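Local atomic coordinates of caspase-3 (Porites astreoides, PDB entry 6WI4), a protein that probably acts as an effector-type caspase, a cysteine protease that cuts proteins after aspartate residues during apoptosis in a reef-building coral. Residues A[82-87]-A[124-129]; A[14-19]-A[52-57]. One frame throughout, in Å; residues are numbered along the deposited sequence.

Contact 1: A[82-87]-A[124-129]; sequences AFIFSI and MFFFQA
The rings of Phe85 and Phe125 meet on one face of the central sheet of the caspase fold, their planes inclined at 38° and their centroids 5.5 Å apart. CD2 of Phe125 comes 3.6 Å from CD1 of Phe85, and CE2 of Phe125 lies close to CB of Phe85. Further along this face Ile87 sets CG2 obliquely against CD1 of Phe127, whose ring also stacks on Tyr151 of the next strand. On the other face the Phe126 ring receives its neighbours at the edge, near its plane: CG2 of Ile84 lies 3.9 Å from CE1 of Phe126, with the carbonyl O of Phe85 also at the rim. CG1 of Ile84 is anti to the carbonyl carbon and meets the methyl of Met124, CE, at 3.6 Å. The flexible thioether chain bends at chi3 (-96°), and the same methyl also touches CB of Ala82. Large apolar side chains suit both faces because helices or further side chains bury them; the polar Ser86 and Gln128 have partners for their polar ends. Small Ser86 fits beneath helix 36-49, where it touches Leu43 and Phe47, and its hydroxyl is satisfied by the carbonyl O of Val15.

The strands run nearly parallel, with five backbone hydrogen bonds between them. Phe85 and Ile87 each use both N and O towards the partner strand, whereas Ile84 and Ser86 bond to strand 13-18 beyond. At the C-terminal end, as expected of an open alpha/beta sheet, lies the peptide site: NE2 of Gln128 hydrogen-bonds an acidic side chain of the bound peptide. The backbone N of Gln128 gives the last bond of the series, 3.0 Å to Ile87 O at 173°.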
ATOM      1  N   ALA A  82       3.018   8.048  13.597  1.00 11.73           N
ATOM      2  CA  ALA A  82       3.210   7.466  12.272  1.00 11.88           C
ATOM      3  C   ALA A  82       1.990   7.782  11.420  1.00 11.39           C
ATOM      4  O   ALA A  82       0.966   8.240  11.926  1.00 10.49           O
ATOM      5  CB  ALA A  82       3.436   5.955  12.367  1.00 12.05           C
ATOM      6  N   PHE A  83       2.101   7.511  10.116  1.00 11.52           N
ATOM      7  CA  PHE A  83       0.998   7.702   9.175  1.00  9.23           C
ATOM      8  C   PHE A  83       1.022   6.580   8.154  1.00  8.23           C
ATOM      9  O   PHE A  83       2.098   6.194   7.693  1.00  9.76           O
ATOM     10  CB  PHE A  83       1.092   9.058   8.458  1.00 10.67           C
ATOM     11  CG  PHE A  83       0.061   9.253   7.373  1.00  9.29           C
ATOM     12  CD1 PHE A  83      -1.275   9.434   7.697  1.00 10.26           C
ATOM     13  CD2 PHE A  83       0.432   9.272   6.036  1.00 12.40           C
ATOM     14  CE1 PHE A  83      -2.228   9.610   6.698  1.00 12.39           C
ATOM     15  CE2 PHE A  83      -0.513   9.447   5.035  1.00 13.52           C
ATOM     16  CZ  PHE A  83      -1.849   9.618   5.372  1.00 13.58           C
ATOM     17  N   ILE A  84      -0.158   6.073   7.791  1.00  8.14           N
ATOM     18  CA  ILE A  84      -0.296   5.018   6.787  1.00 10.67           C
ATOM     19  C   ILE A  84      -1.242   5.491   5.695  1.00  8.87           C
ATOM     20  O   ILE A  84      -2.326   6.004   5.995  1.00  9.21           O
ATOM     21  CB  ILE A  84      -0.821   3.713   7.409  1.00  8.46           C
ATOM     22  CG1 ILE A  84       0.261   3.078   8.278  1.00  7.87           C
ATOM     23  CG2 ILE A  84      -1.331   2.748   6.320  1.00  9.83           C
ATOM     24  CD1 ILE A  84      -0.214   1.832   9.020  1.00  9.21           C
ATOM     25  N   PHE A  85      -0.848   5.285   4.437  1.00 10.01           N
ATOM     26  CA  PHE A  85      -1.710   5.499   3.280  1.00  9.55           C
ATOM     27  C   PHE A  85      -1.676   4.248   2.414  1.00 10.44           C
ATOM     28  O   PHE A  85      -0.596   3.757   2.084  1.00 11.23           O
ATOM     29  CB  PHE A  85      -1.252   6.716   2.467  1.00 10.28           C
ATOM     30  CG  PHE A  85      -2.064   6.964   1.233  1.00 12.41           C
ATOM     31  CD1 PHE A  85      -1.773   6.303   0.042  1.00 15.43           C
ATOM     32  CD2 PHE A  85      -3.095   7.882   1.248  1.00 18.15           C
ATOM     33  CE1 PHE A  85      -2.515   6.531  -1.093  1.00 16.70           C
ATOM     34  CE2 PHE A  85      -3.844   8.118   0.101  1.00 15.80           C
ATOM     35  CZ  PHE A  85      -3.544   7.449  -1.065  1.00 16.03           C
ATOM     36  N   SER A  86      -2.843   3.741   2.027  1.00  8.50           N
ATOM     37  CA  SER A  86      -2.875   2.553   1.183  1.00  9.77           C
ATOM     38  C   SER A  86      -3.925   2.738   0.101  1.00 10.01           C
ATOM     39  O   SER A  86      -4.960   3.368   0.321  1.00 10.70           O
ATOM     40  CB  SER A  86      -3.155   1.279   2.004  1.00  9.25           C
ATOM     41  OG  SER A  86      -4.451   1.322   2.604  1.00 11.28           O
ATOM     42  N   ILE A  87      -3.649   2.198  -1.079  1.00  7.70           N
ATOM     43  CA  ILE A  87      -4.605   2.306  -2.169  1.00  9.17           C
ATOM     44  C   ILE A  87      -4.617   1.008  -2.958  1.00  9.02           C
ATOM     45  O   ILE A  87      -3.573   0.396  -3.203  1.00 10.32           O
ATOM     46  CB  ILE A  87      -4.320   3.529  -3.068  1.00  9.93           C
ATOM     47  CG1 ILE A  87      -5.449   3.701  -4.092  1.00 10.97           C
ATOM     48  CG2 ILE A  87      -2.946   3.430  -3.710  1.00 11.51           C
ATOM     49  CD1 ILE A  87      -5.506   5.109  -4.708  1.00 14.11           C
ATOM     50  N   MET A 124       4.167   5.541   5.796  1.00  9.09           N
ATOM     51  CA  MET A 124       4.106   4.259   5.103  1.00  9.28           C
ATOM     52  C   MET A 124       3.063   4.318   4.000  1.00  9.44           C
ATOM     53  O   MET A 124       1.914   4.685   4.253  1.00 11.87           O
ATOM     54  CB  MET A 124       3.757   3.139   6.077  1.00 10.44           C
ATOM     55  CG  MET A 124       4.786   2.926   7.169  1.00 10.63           C
ATOM     56  SD  MET A 124       4.122   1.924   8.509  1.00 13.59           S
ATOM     57  CE  MET A 124       3.598   3.222   9.634  1.00 11.92           C
ATOM     58  N   PHE A 125       3.450   3.917   2.795  1.00  8.83           N
ATOM     59  CA  PHE A 125       2.535   3.837   1.664  1.00  8.81           C
ATOM     60  C   PHE A 125       2.491   2.402   1.159  1.00 11.13           C
ATOM     61  O   PHE A 125       3.543   1.788   0.952  1.00 13.14           O
ATOM     62  CB  PHE A 125       2.980   4.790   0.554  1.00 10.29           C
ATOM     63  CG  PHE A 125       2.763   6.221   0.891  1.00 10.98           C
ATOM     64  CD1 PHE A 125       3.578   6.862   1.806  1.00 12.01           C
ATOM     65  CD2 PHE A 125       1.714   6.924   0.328  1.00 13.88           C
ATOM     66  CE1 PHE A 125       3.361   8.189   2.138  1.00 15.30           C
ATOM     67  CE2 PHE A 125       1.493   8.240   0.659  1.00 13.33           C
ATOM     68  CZ  PHE A 125       2.322   8.873   1.564  1.00 13.25           C
ATOM     69  N   PHE A 126       1.285   1.863   0.988  1.00  7.42           N
ATOM     70  CA  PHE A 126       1.085   0.515   0.472  1.00  8.47           C
ATOM     71  C   PHE A 126       0.283   0.589  -0.817  1.00 10.97           C
ATOM     72  O   PHE A 126      -0.771   1.231  -0.854  1.00 11.01           O
ATOM     73  CB  PHE A 126       0.341  -0.372   1.475  1.00  9.88           C
ATOM     74  CG  PHE A 126       1.018  -0.497   2.806  1.00  9.23           C
ATOM     75  CD1 PHE A 126       0.791   0.434   3.809  1.00  8.19           C
ATOM     76  CD2 PHE A 126       1.854  -1.575   3.067  1.00 10.30           C
ATOM     77  CE1 PHE A 126       1.406   0.312   5.045  1.00 10.60           C
ATOM     78  CE2 PHE A 126       2.479  -1.698   4.304  1.00 11.46           C
ATOM     79  CZ  PHE A 126       2.247  -0.756   5.292  1.00 11.75           C
ATOM     80  N   PHE A 127       0.754  -0.091  -1.858  1.00  8.00           N
ATOM     81  CA  PHE A 127       0.110  -0.041  -3.166  1.00  8.06           C
ATOM     82  C   PHE A 127      -0.218  -1.444  -3.639  1.00 10.12           C
ATOM     83  O   PHE A 127       0.685  -2.279  -3.763  1.00 10.55           O
ATOM     84  CB  PHE A 127       1.012   0.622  -4.209  1.00  9.89           C
ATOM     85  CG  PHE A 127       1.412   2.015  -3.880  1.00 10.24           C
ATOM     86  CD1 PHE A 127       0.572   3.071  -4.170  1.00 12.83           C
ATOM     87  CD2 PHE A 127       2.628   2.281  -3.285  1.00 11.22           C
ATOM     88  CE1 PHE A 127       0.940   4.375  -3.855  1.00 12.03           C
ATOM     89  CE2 PHE A 127       3.011   3.589  -2.985  1.00 12.64           C
ATOM     90  CZ  PHE A 127       2.163   4.632  -3.273  1.00 11.91           C
ATOM     91  N   GLN A 128      -1.490  -1.693  -3.956  1.00  9.22           N
ATOM     92  CA  GLN A 128      -1.889  -2.854  -4.741  1.00  8.46           C
ATOM     93  C   GLN A 128      -2.448  -2.299  -6.048  1.00  9.12           C
ATOM     94  O   GLN A 128      -3.561  -1.767  -6.077  1.00 10.65           O
ATOM     95  CB  GLN A 128      -2.909  -3.721  -4.011  1.00  8.68           C
ATOM     96  CG  GLN A 128      -3.547  -4.798  -4.895  1.00  9.61           C
ATOM     97  CD  GLN A 128      -2.526  -5.716  -5.551  1.00 10.97           C
ATOM     98  OE1 GLN A 128      -1.571  -6.169  -4.911  1.00 10.28           O
ATOM     99  NE2 GLN A 128      -2.729  -6.006  -6.833  1.00 10.99           N
ATOM    100  N   ALA A 129      -1.657  -2.401  -7.119  1.00  9.93           N
ATOM    101  CA  ALA A 129      -1.965  -1.827  -8.421  1.00 10.19           C
ATOM    102  C   ALA A 129      -0.932  -2.322  -9.417  1.00 10.24           C
ATOM    103  O   ALA A 129       0.201  -2.649  -9.052  1.00 10.81           O
ATOM    104  CB  ALA A 129      -1.964  -0.288  -8.387  1.00 12.13           C
TER

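Contact 2: A[14-19]-A[52-57]; sequences AVIINN and FDVRIY
Ala14 to Ile17 pair in parallel with Val54 to Tyr57, the strand axes 4.7 Å apart and crossing at -17°, and five backbone hydrogen bonds join them, from Ala14 N to Asp53 O at one end to Asn18 N and Tyr57 O at the other. In the first, the donor stands 43° above the carbonyl plane of Asp53. Small Ala14 lets Phe52 come close, CB to CB at 3.7 Å. On the same face CG1 of Ile16 is anti to the carbonyl carbon (chi1 -58°), and CD1 beyond it lies 3.9 Å from CG1 of Val54; beta-branched residues such as these suit extended strands. Helix 36-49 packs over this face, with Leu43 on Ile16 and Phe47 on Val54.

Helix 62-73 covers the other, where Val15 and Tyr57 touch Ile68. Nearer the sheet's edge, where polar residues are tolerated, Arg55 grips Asp53 side-on: NE reaches OD1 at 3.1 Å and NH2 forms a salt bridge to OD2 at 2.9 Å. Both oxygens lie near the guanidinium plane but are approached from above the carboxylate plane. Strand 13-18, helix 36-49 and strand 53-58 together make a classic beta-alpha-beta crossover unit at the margin of the caspase sheet.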
ATOM      1  N   ALA A  14      -4.636   5.751   9.394  1.00 10.30           N
ATOM      2  CA  ALA A  14      -4.361   4.831   8.294  1.00  9.22           C
ATOM      3  C   ALA A  14      -5.485   4.959   7.280  1.00 11.15           C
ATOM      4  O   ALA A  14      -6.634   4.627   7.585  1.00 12.21           O
ATOM      5  CB  ALA A  14      -4.241   3.386   8.785  1.00 10.77           C
ATOM      6  N   VAL A  15      -5.162   5.435   6.100  1.00  8.28           N
ATOM      7  CA  VAL A  15      -6.126   5.604   5.016  1.00  8.56           C
ATOM      8  C   VAL A  15      -6.129   4.366   4.126  1.00  9.20           C
ATOM      9  O   VAL A  15      -5.068   3.852   3.754  1.00  9.08           O
ATOM     10  CB  VAL A  15      -5.791   6.854   4.183  1.00 11.36           C
ATOM     11  CG1 VAL A  15      -6.702   6.936   2.961  1.00 12.41           C
ATOM     12  CG2 VAL A  15      -5.878   8.107   5.041  1.00 11.98           C
ATOM     13  N   ILE A  16      -7.323   3.897   3.759  1.00  7.95           N
ATOM     14  CA  ILE A  16      -7.502   2.866   2.734  1.00  7.63           C
ATOM     15  C   ILE A  16      -8.421   3.422   1.665  1.00  9.16           C
ATOM     16  O   ILE A  16      -9.578   3.753   1.954  1.00  9.99           O
ATOM     17  CB  ILE A  16      -8.100   1.572   3.305  1.00  7.42           C
ATOM     18  CG1 ILE A  16      -7.212   1.011   4.408  1.00  9.59           C
ATOM     19  CG2 ILE A  16      -8.314   0.548   2.188  1.00  9.36           C
ATOM     20  CD1 ILE A  16      -7.910  -0.102   5.189  1.00 10.59           C
ATOM     21  N   ILE A  17      -7.930   3.490   0.433  1.00  8.97           N
ATOM     22  CA  ILE A  17      -8.740   3.855  -0.720  1.00  9.38           C
ATOM     23  C   ILE A  17      -8.914   2.603  -1.565  1.00  9.76           C
ATOM     24  O   ILE A  17      -7.934   2.013  -2.026  1.00 10.92           O
ATOM     25  CB  ILE A  17      -8.110   5.008  -1.511  1.00 10.05           C
ATOM     26  CG1 ILE A  17      -8.099   6.273  -0.637  1.00 11.20           C
ATOM     27  CG2 ILE A  17      -8.899   5.248  -2.793  1.00 11.71           C
ATOM     28  CD1 ILE A  17      -7.252   7.404  -1.189  1.00 14.85           C
ATOM     29  N   ASN A  18     -10.162   2.183  -1.741  1.00  9.43           N
ATOM     30  CA  ASN A  18     -10.507   0.906  -2.355  1.00 11.42           C
ATOM     31  C   ASN A  18     -11.287   1.181  -3.636  1.00 10.61           C
ATOM     32  O   ASN A  18     -12.487   1.475  -3.578  1.00 11.97           O
ATOM     33  CB  ASN A  18     -11.329   0.081  -1.372  1.00 11.05           C
ATOM     34  CG  ASN A  18     -11.770  -1.236  -1.946  1.00 11.34           C
ATOM     35  OD1 ASN A  18     -10.946  -2.042  -2.370  1.00 12.10           O
ATOM     36  ND2 ASN A  18     -13.086  -1.467  -1.969  1.00 12.48           N
ATOM     37  N   ASN A  19     -10.632   1.083  -4.793  1.00 10.30           N
ATOM     38  CA  ASN A  19     -11.287   1.372  -6.066  1.00 11.66           C
ATOM     39  C   ASN A  19     -11.635   0.065  -6.775  1.00 11.89           C
ATOM     40  O   ASN A  19     -10.752  -0.676  -7.225  1.00 11.66           O
ATOM     41  CB  ASN A  19     -10.412   2.292  -6.917  1.00 10.00           C
ATOM     42  CG  ASN A  19     -10.525   3.742  -6.487  1.00 10.20           C
ATOM     43  OD1 ASN A  19     -11.325   4.080  -5.606  1.00 12.88           O
ATOM     44  ND2 ASN A  19      -9.722   4.614  -7.096  1.00 12.55           N
ATOM     45  N   PHE A  52      -3.977   1.851  14.638  1.00 10.59           N
ATOM     46  CA  PHE A  52      -4.230   3.042  13.846  1.00  9.27           C
ATOM     47  C   PHE A  52      -5.726   3.348  13.785  1.00 10.03           C
ATOM     48  O   PHE A  52      -6.578   2.470  13.952  1.00 13.23           O
ATOM     49  CB  PHE A  52      -3.658   2.880  12.430  1.00  9.62           C
ATOM     50  CG  PHE A  52      -2.154   3.007  12.369  1.00  9.02           C
ATOM     51  CD1 PHE A  52      -1.347   1.985  12.844  1.00  9.71           C
ATOM     52  CD2 PHE A  52      -1.547   4.150  11.851  1.00  9.61           C
ATOM     53  CE1 PHE A  52       0.047   2.093  12.806  1.00  9.69           C
ATOM     54  CE2 PHE A  52      -0.156   4.266  11.817  1.00 11.13           C
ATOM     55  CZ  PHE A  52       0.635   3.240  12.299  1.00 10.67           C
ATOM     56  N   ASP A  53      -6.016   4.623  13.543  1.00 10.04           N
ATOM     57  CA  ASP A  53      -7.365   5.138  13.299  1.00 13.86           C
ATOM     58  C   ASP A  53      -7.624   5.012  11.802  1.00 11.04           C
ATOM     59  O   ASP A  53      -7.062   5.769  11.006  1.00 12.69           O
ATOM     60  CB  ASP A  53      -7.428   6.583  13.795  1.00 11.96           C
ATOM     61  CG  ASP A  53      -8.727   7.310  13.449  1.00 20.23           C
ATOM     62  OD1 ASP A  53      -9.646   6.739  12.827  1.00 17.59           O
ATOM     63  OD2 ASP A  53      -8.820   8.495  13.836  1.00 21.40           O
ATOM     64  N   VAL A  54      -8.443   4.035  11.413  1.00 12.22           N
ATOM     65  CA  VAL A  54      -8.574   3.628  10.016  1.00  9.37           C
ATOM     66  C   VAL A  54      -9.687   4.416   9.343  1.00 12.21           C
ATOM     67  O   VAL A  54     -10.807   4.498   9.865  1.00 12.67           O
ATOM     68  CB  VAL A  54      -8.839   2.120   9.917  1.00 10.48           C
ATOM     69  CG1 VAL A  54      -9.070   1.710   8.478  1.00 14.79           C
ATOM     70  CG2 VAL A  54      -7.672   1.365  10.521  1.00 14.23           C
ATOM     71  N   ARG A  55      -9.380   4.995   8.182  1.00 10.68           N
ATOM     72  CA  ARG A  55     -10.345   5.750   7.391  1.00 11.43           C
ATOM     73  C   ARG A  55     -10.459   5.086   6.026  1.00  9.80           C
ATOM     74  O   ARG A  55      -9.451   4.921   5.330  1.00 12.59           O
ATOM     75  CB  ARG A  55      -9.912   7.214   7.264  1.00 14.08           C
ATOM     76  CG  ARG A  55      -9.359   7.813   8.548  1.00 18.12           C
ATOM     77  CD  ARG A  55     -10.427   8.404   9.443  1.00 26.83           C
ATOM     78  NE  ARG A  55      -9.856   9.007  10.655  1.00 28.59           N
ATOM     79  CZ  ARG A  55      -9.309  10.223  10.718  1.00 29.41           C
ATOM     80  NH1 ARG A  55      -9.256  10.999   9.643  1.00 28.54           N
ATOM     81  NH2 ARG A  55      -8.818  10.677  11.866  1.00 26.67           N
ATOM     82  N   ILE A  56     -11.672   4.693   5.646  1.00  8.36           N
ATOM     83  CA  ILE A  56     -11.911   3.854   4.475  1.00  9.15           C
ATOM     84  C   ILE A  56     -12.759   4.620   3.473  1.00 11.73           C
ATOM     85  O   ILE A  56     -13.806   5.170   3.832  1.00 12.41           O
ATOM     86  CB  ILE A  56     -12.593   2.526   4.852  1.00 10.71           C
ATOM     87  CG1 ILE A  56     -11.769   1.788   5.904  1.00 13.80           C
ATOM     88  CG2 ILE A  56     -12.794   1.658   3.605  1.00 15.17           C
ATOM     89  CD1 ILE A  56     -12.456   0.565   6.471  1.00 14.67           C
ATOM     90  N   TYR A  57     -12.317   4.629   2.215  1.00 11.14           N
ATOM     91  CA  TYR A  57     -13.034   5.248   1.111  1.00 10.80           C
ATOM     92  C   TYR A  57     -13.128   4.266  -0.043  1.00 13.91           C
ATOM     93  O   TYR A  57     -12.165   3.540  -0.321  1.00 14.03           O
ATOM     94  CB  TYR A  57     -12.326   6.520   0.632  1.00 10.68           C
ATOM     95  CG  TYR A  57     -12.348   7.670   1.621  1.00 13.03           C
ATOM     96  CD1 TYR A  57     -11.352   7.826   2.585  1.00 15.03           C
ATOM     97  CD2 TYR A  57     -13.359   8.612   1.571  1.00 17.55           C
ATOM     98  CE1 TYR A  57     -11.392   8.904   3.485  1.00 14.37           C
ATOM     99  CE2 TYR A  57     -13.403   9.676   2.445  1.00 22.18           C
ATOM    100  CZ  TYR A  57     -12.428   9.820   3.394  1.00 21.06           C
ATOM    101  OH  TYR A  57     -12.524  10.905   4.245  1.00 25.50           O
TER

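How the contacts relate
From the N terminus, strand 13-18 comes first; the chain then passes through helix 36-49 and returns as strand 53-58, closing contact 2. Helix 62-73 follows, and strand 83-88 opens contact 1, which closes at strand 123-128, after a small antiparallel sheet and helix 105-110. The two loops are therefore in series, neither nested nor crossed. In space they use neighbouring strands of one sheet in the order 53-58, 13-18, 83-88, 123-128: contact 2 includes one outermost strand, 53-58, and contact 1 lies near the chain's centre. Their inner strands adjoin, with Ser86 N 2.8 Å from Val15 O, a probable hydrogen bond that joins the two pairs.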